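Local coordinates for phenazine biosynthesis protein PhzF family (Enterococcus faecalis, PDB 1S7J) that probably acts as an isomerase of the PhzF family, whose fold is related to that of diaminopimelate epimerase, at residues L150-E153 with E154-A157; T78-V81 with L82-Y86. All coordinates share one frame; numbering follows the deposited sequence.

Contact 1: L150-E153 with E154-A157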
loop_
_atom_site.group_PDB
_atom_site.type_symbol
_atom_site.label_atom_id
_atom_site.label_comp_id
_atom_site.label_asym_id
_atom_site.label_seq_id
_atom_site.Cartn_x
_atom_site.Cartn_y
_atom_site.Cartn_z
ATOM N N LEU A 150 16.288 -9.266 7.070
ATOM C CA LEU A 150 17.447 -9.706 6.307
ATOM C C LEU A 150 18.722 -8.946 6.648
ATOM O O LEU A 150 18.708 -8.028 7.476
ATOM C CB LEU A 150 17.140 -9.614 4.806
ATOM C CG LEU A 150 16.301 -10.716 4.121
ATOM C CD1 LEU A 150 15.226 -11.299 5.027
ATOM C CD2 LEU A 150 15.686 -10.147 2.857
ATOM N N LYS A 151 19.812 -9.320 5.996
ATOM C CA LYS A 151 21.126 -8.721 6.226
ATOM C C LYS A 151 21.220 -7.187 6.083
ATOM O O LYS A 151 21.614 -6.502 7.021
ATOM C CB LYS A 151 22.177 -9.393 5.324
ATOM C CG LYS A 151 23.605 -8.907 5.562
ATOM C CD LYS A 151 24.585 -9.532 4.580
ATOM C CE LYS A 151 25.993 -8.964 4.787
ATOM N NZ LYS A 151 27.005 -9.576 3.869
ATOM N N ASP A 152 20.906 -6.677 4.895
ATOM C CA ASP A 152 20.971 -5.224 4.634
ATOM C C ASP A 152 20.053 -4.799 3.496
ATOM O O ASP A 152 19.269 -5.603 2.989
ATOM C CB ASP A 152 22.422 -4.791 4.337
ATOM C CG ASP A 152 23.120 -5.682 3.277
ATOM O OD1 ASP A 152 22.447 -6.458 2.563
ATOM O OD2 ASP A 152 24.360 -5.588 3.174
ATOM N N GLU A 153 20.137 -3.524 3.100
ATOM C CA GLU A 153 19.291 -3.028 2.011
ATOM C C GLU A 153 19.672 -3.672 0.689
ATOM O O GLU A 153 18.807 -3.984 -0.134
ATOM C CB GLU A 153 19.383 -1.508 1.884
ATOM C CG GLU A 153 18.500 -0.959 0.759
ATOM C CD GLU A 153 18.615 0.547 0.558
ATOM O OE1 GLU A 153 18.302 1.006 -0.560
ATOM O OE2 GLU A 153 18.996 1.271 1.508
ATOM N N GLU A 154 20.971 -3.833 0.473
ATOM C CA GLU A 154 21.474 -4.435 -0.737
ATOM C C GLU A 154 20.889 -5.841 -0.937
ATOM O O GLU A 154 20.565 -6.231 -2.057
ATOM C CB GLU A 154 22.995 -4.518 -0.703
ATOM C CG GLU A 154 23.608 -4.835 -2.088
ATOM C CD GLU A 154 25.048 -5.289 -1.995
ATOM O OE1 GLU A 154 25.443 -5.792 -0.911
ATOM O OE2 GLU A 154 25.786 -5.162 -3.000
ATOM N N THR A 155 20.770 -6.589 0.147
ATOM C CA THR A 155 20.232 -7.946 0.071
ATOM C C THR A 155 18.719 -7.969 -0.166
ATOM O O THR A 155 18.210 -8.847 -0.868
ATOM C CB THR A 155 20.560 -8.764 1.355
ATOM O OG1 THR A 155 21.992 -8.863 1.509
ATOM C CG2 THR A 155 19.961 -10.168 1.264
ATOM N N VAL A 156 18.007 -7.032 0.445
ATOM C CA VAL A 156 16.557 -6.953 0.300
ATOM C C VAL A 156 16.214 -6.627 -1.140
ATOM O O VAL A 156 15.340 -7.260 -1.750
ATOM C CB VAL A 156 15.966 -5.853 1.243
ATOM C CG1 VAL A 156 14.486 -5.696 1.013
ATOM C CG2 VAL A 156 16.215 -6.220 2.682
ATOM N N ALA A 157 16.895 -5.624 -1.665
ATOM C CA ALA A 157 16.707 -5.167 -3.019
ATOM C C ALA A 157 17.028 -6.254 -4.047
ATOM O O ALA A 157 16.244 -6.511 -4.958
ATOM C CB ALA A 157 17.573 -3.948 -3.270
#

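Contact 2: T78-V81 with L82-Y86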
loop_
_atom_site.group_PDB
_atom_site.type_symbol
_atom_site.label_atom_id
_atom_site.label_comp_id
_atom_site.label_asym_id
_atom_site.label_seq_id
_atom_site.Cartn_x
_atom_site.Cartn_y
_atom_site.Cartn_z
ATOM N N THR A 78 -6.901 8.190 -4.412
ATOM C CA THR A 78 -8.223 8.816 -4.452
ATOM C C THR A 78 -8.204 10.147 -3.739
ATOM O O THR A 78 -8.923 11.068 -4.113
ATOM C CB THR A 78 -9.258 7.958 -3.802
ATOM O OG1 THR A 78 -9.345 6.713 -4.481
ATOM C CG2 THR A 78 -10.612 8.629 -3.851
ATOM N N ALA A 79 -7.426 10.225 -2.669
ATOM C CA ALA A 79 -7.300 11.435 -1.897
ATOM C C ALA A 79 -6.589 12.475 -2.759
ATOM O O ALA A 79 -7.041 13.624 -2.881
ATOM C CB ALA A 79 -6.487 11.164 -0.624
ATOM N N PHE A 80 -5.467 12.062 -3.331
ATOM C CA PHE A 80 -4.658 12.897 -4.187
ATOM C C PHE A 80 -5.472 13.601 -5.266
ATOM O O PHE A 80 -5.323 14.796 -5.465
ATOM C CB PHE A 80 -3.545 12.060 -4.818
ATOM C CG PHE A 80 -2.812 12.744 -5.941
ATOM C CD1 PHE A 80 -1.748 13.585 -5.685
ATOM C CD2 PHE A 80 -3.180 12.512 -7.267
ATOM C CE1 PHE A 80 -1.055 14.191 -6.727
ATOM C CE2 PHE A 80 -2.498 13.112 -8.307
ATOM C CZ PHE A 80 -1.436 13.948 -8.042
ATOM N N VAL A 81 -6.338 12.860 -5.967
ATOM C CA VAL A 81 -7.130 13.483 -7.018
ATOM C C VAL A 81 -8.246 14.378 -6.512
ATOM O O VAL A 81 -8.678 15.283 -7.224
ATOM C CB VAL A 81 -7.682 12.458 -8.017
ATOM C CG1 VAL A 81 -6.841 11.215 -8.013
ATOM C CG2 VAL A 81 -9.129 12.168 -7.798
ATOM N N LEU A 82 -8.785 14.082 -5.321
ATOM C CA LEU A 82 -9.834 14.928 -4.760
ATOM C C LEU A 82 -9.199 16.249 -4.318
ATOM O O LEU A 82 -9.732 17.327 -4.587
ATOM C CB LEU A 82 -10.531 14.243 -3.587
ATOM C CG LEU A 82 -11.574 13.187 -3.958
ATOM C CD1 LEU A 82 -12.052 12.469 -2.727
ATOM C CD2 LEU A 82 -12.743 13.811 -4.700
ATOM N N PHE A 83 -8.042 16.153 -3.689
ATOM C CA PHE A 83 -7.319 17.324 -3.217
ATOM C C PHE A 83 -6.829 18.232 -4.339
ATOM O O PHE A 83 -6.858 19.457 -4.212
ATOM C CB PHE A 83 -6.091 16.907 -2.385
ATOM C CG PHE A 83 -6.402 16.565 -0.945
ATOM C CD1 PHE A 83 -6.129 15.282 -0.445
ATOM C CD2 PHE A 83 -6.931 17.525 -0.080
ATOM C CE1 PHE A 83 -6.381 14.966 0.906
ATOM C CE2 PHE A 83 -7.187 17.218 1.268
ATOM C CZ PHE A 83 -6.909 15.938 1.758
ATOM N N ASN A 84 -6.358 17.632 -5.422
ATOM C CA ASN A 84 -5.828 18.394 -6.539
ATOM C C ASN A 84 -6.752 18.715 -7.685
ATOM O O ASN A 84 -6.479 19.628 -8.444
ATOM C CB ASN A 84 -4.556 17.713 -7.072
ATOM C CG ASN A 84 -3.438 17.691 -6.077
ATOM O OD1 ASN A 84 -2.644 18.603 -6.022
ATOM N ND2 ASN A 84 -3.413 16.658 -5.251
ATOM N N TYR A 85 -7.843 17.964 -7.838
ATOM C CA TYR A 85 -8.746 18.205 -8.967
ATOM C C TYR A 85 -10.209 18.455 -8.647
ATOM O O TYR A 85 -10.972 18.850 -9.523
ATOM C CB TYR A 85 -8.633 17.047 -9.987
ATOM C CG TYR A 85 -7.217 16.828 -10.512
ATOM C CD1 TYR A 85 -6.302 16.073 -9.792
ATOM C CD2 TYR A 85 -6.786 17.431 -11.710
ATOM C CE1 TYR A 85 -4.982 15.918 -10.227
ATOM C CE2 TYR A 85 -5.453 17.276 -12.159
ATOM C CZ TYR A 85 -4.563 16.528 -11.404
ATOM O OH TYR A 85 -3.238 16.432 -11.773
ATOM N N TYR A 86 -10.614 18.217 -7.399
ATOM C CA TYR A 86 -12.014 18.427 -7.022
ATOM C C TYR A 86 -12.213 19.478 -5.980
ATOM O O TYR A 86 -13.272 19.554 -5.337
ATOM C CB TYR A 86 -12.667 17.110 -6.627
ATOM C CG TYR A 86 -12.962 16.249 -7.813
ATOM C CD1 TYR A 86 -14.223 16.271 -8.420
ATOM C CD2 TYR A 86 -11.972 15.438 -8.382
ATOM C CE1 TYR A 86 -14.488 15.526 -9.556
ATOM C CE2 TYR A 86 -12.225 14.691 -9.518
ATOM C CZ TYR A 86 -13.490 14.737 -10.104
ATOM O OH TYR A 86 -13.764 13.990 -11.219
#

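Contact 1: L150-E153 with E154-A157
Asp152 reaches over the first turn of helix 153-158 to meet Thr155, forming the N-cap of that helix. A helix begins with backbone N-H groups that have no carbonyl before them to bond to, and here the cap serves one of these: Thr155 N donates to Asp152 OD1 at 2.9 Å, coming from above the carboxylate plane, 36° out of it. The same oxygen accepts a second hydrogen bond, from Thr155 OG1 at 2.7 Å, nearly along the C-O axis. One oxygen thus holds both the backbone and the hydroxyl of a single residue, and a chi1 of 49°, which sets CG between the backbone N and the carbonyl carbon of Asp152, turns the carboxylate back over the turn to do so. Regular helix bonding then takes over, with Val156 N on Asp152 O (3.2 Å) and Ala157 N on Glu153 O (2.9 Å). The carboxylate of Glu153 points elsewhere and accepts from Asp182 N. Asp152 OD2 and Glu154 OE1 lie 4.2 Å apart, a repulsion that the positive end of the helix dipole may partly offset. Beneath the cap, against Val177 of strand 175-180, Leu150 CD2 packs on Val156 CG2 at 4.0 Å.

Contact 2: T78-V81 with L82-Y86
Asn84 and Phe80 sit one turn apart near the C-terminal end of helix 72-85, and their pairing illustrates how a side chain can fold back on its own helix in an i to i+4 contact. Followed outward, Asn84 stays close to Phe80 throughout. Its CB passes 3.4 Å from Phe80 O; CG, placed beside the backbone N by a chi1 of -64°, keeps a similar distance from that oxygen; and ND2 finally donates to Phe80 O at 2.7 Å. The bond is almost straight, 176° at the hydrogen, and the acceptor lies in the amide plane. Because Asn84 N also donates to Phe80 O, at 3.0 Å, one carbonyl receives both the backbone N-H and the side-chain amide of Asn84. The ND2 group lies, besides, over one face of the Phe80 ring, 3.5 Å from CD1, with ring and amide planes 40° apart, and it has a further partner in Tyr111 OH.

Apolar contacts run along the same helix. Farther out on the Phe80 ring, CE2 comes to 4.2 Å from Tyr85 CE1, at the edge of the tyrosine ring. Val81 O, which accepts from Tyr85 N, lies in the plane of both the Tyr85 and Tyr86 rings, at their edges. On another side of the helix, Ala79 CB rests 4.1 Å from Phe83 CE1. Val81 and Leu82 face the strands, Val81 against strands 2-10 and 19-25, Leu82 against strand 92-97.

Chemically, the ND2 group can serve Phe80 O and Tyr111 OH together, which should hold the amide's rotation and leave its nitrogen above the aromatic face.

How the contacts relate
Contact 1 and contact 2 illustrate polar side chains at the ends of two different helices: 150-157 sits at the start of helix 153-158, whereas 78-86 lies near the end of helix 72-85. They are on opposite sides of the chain's centre, about 35 Å apart between centres and about 24 Å at their nearest atoms, without touching. Contact 2 lies nearer the predicted active site: at its Thr78 end the side chain is about 9 Å from that of Glu46. Contact 1 lies away from that site and joins strand 146-149 to helix 153-158.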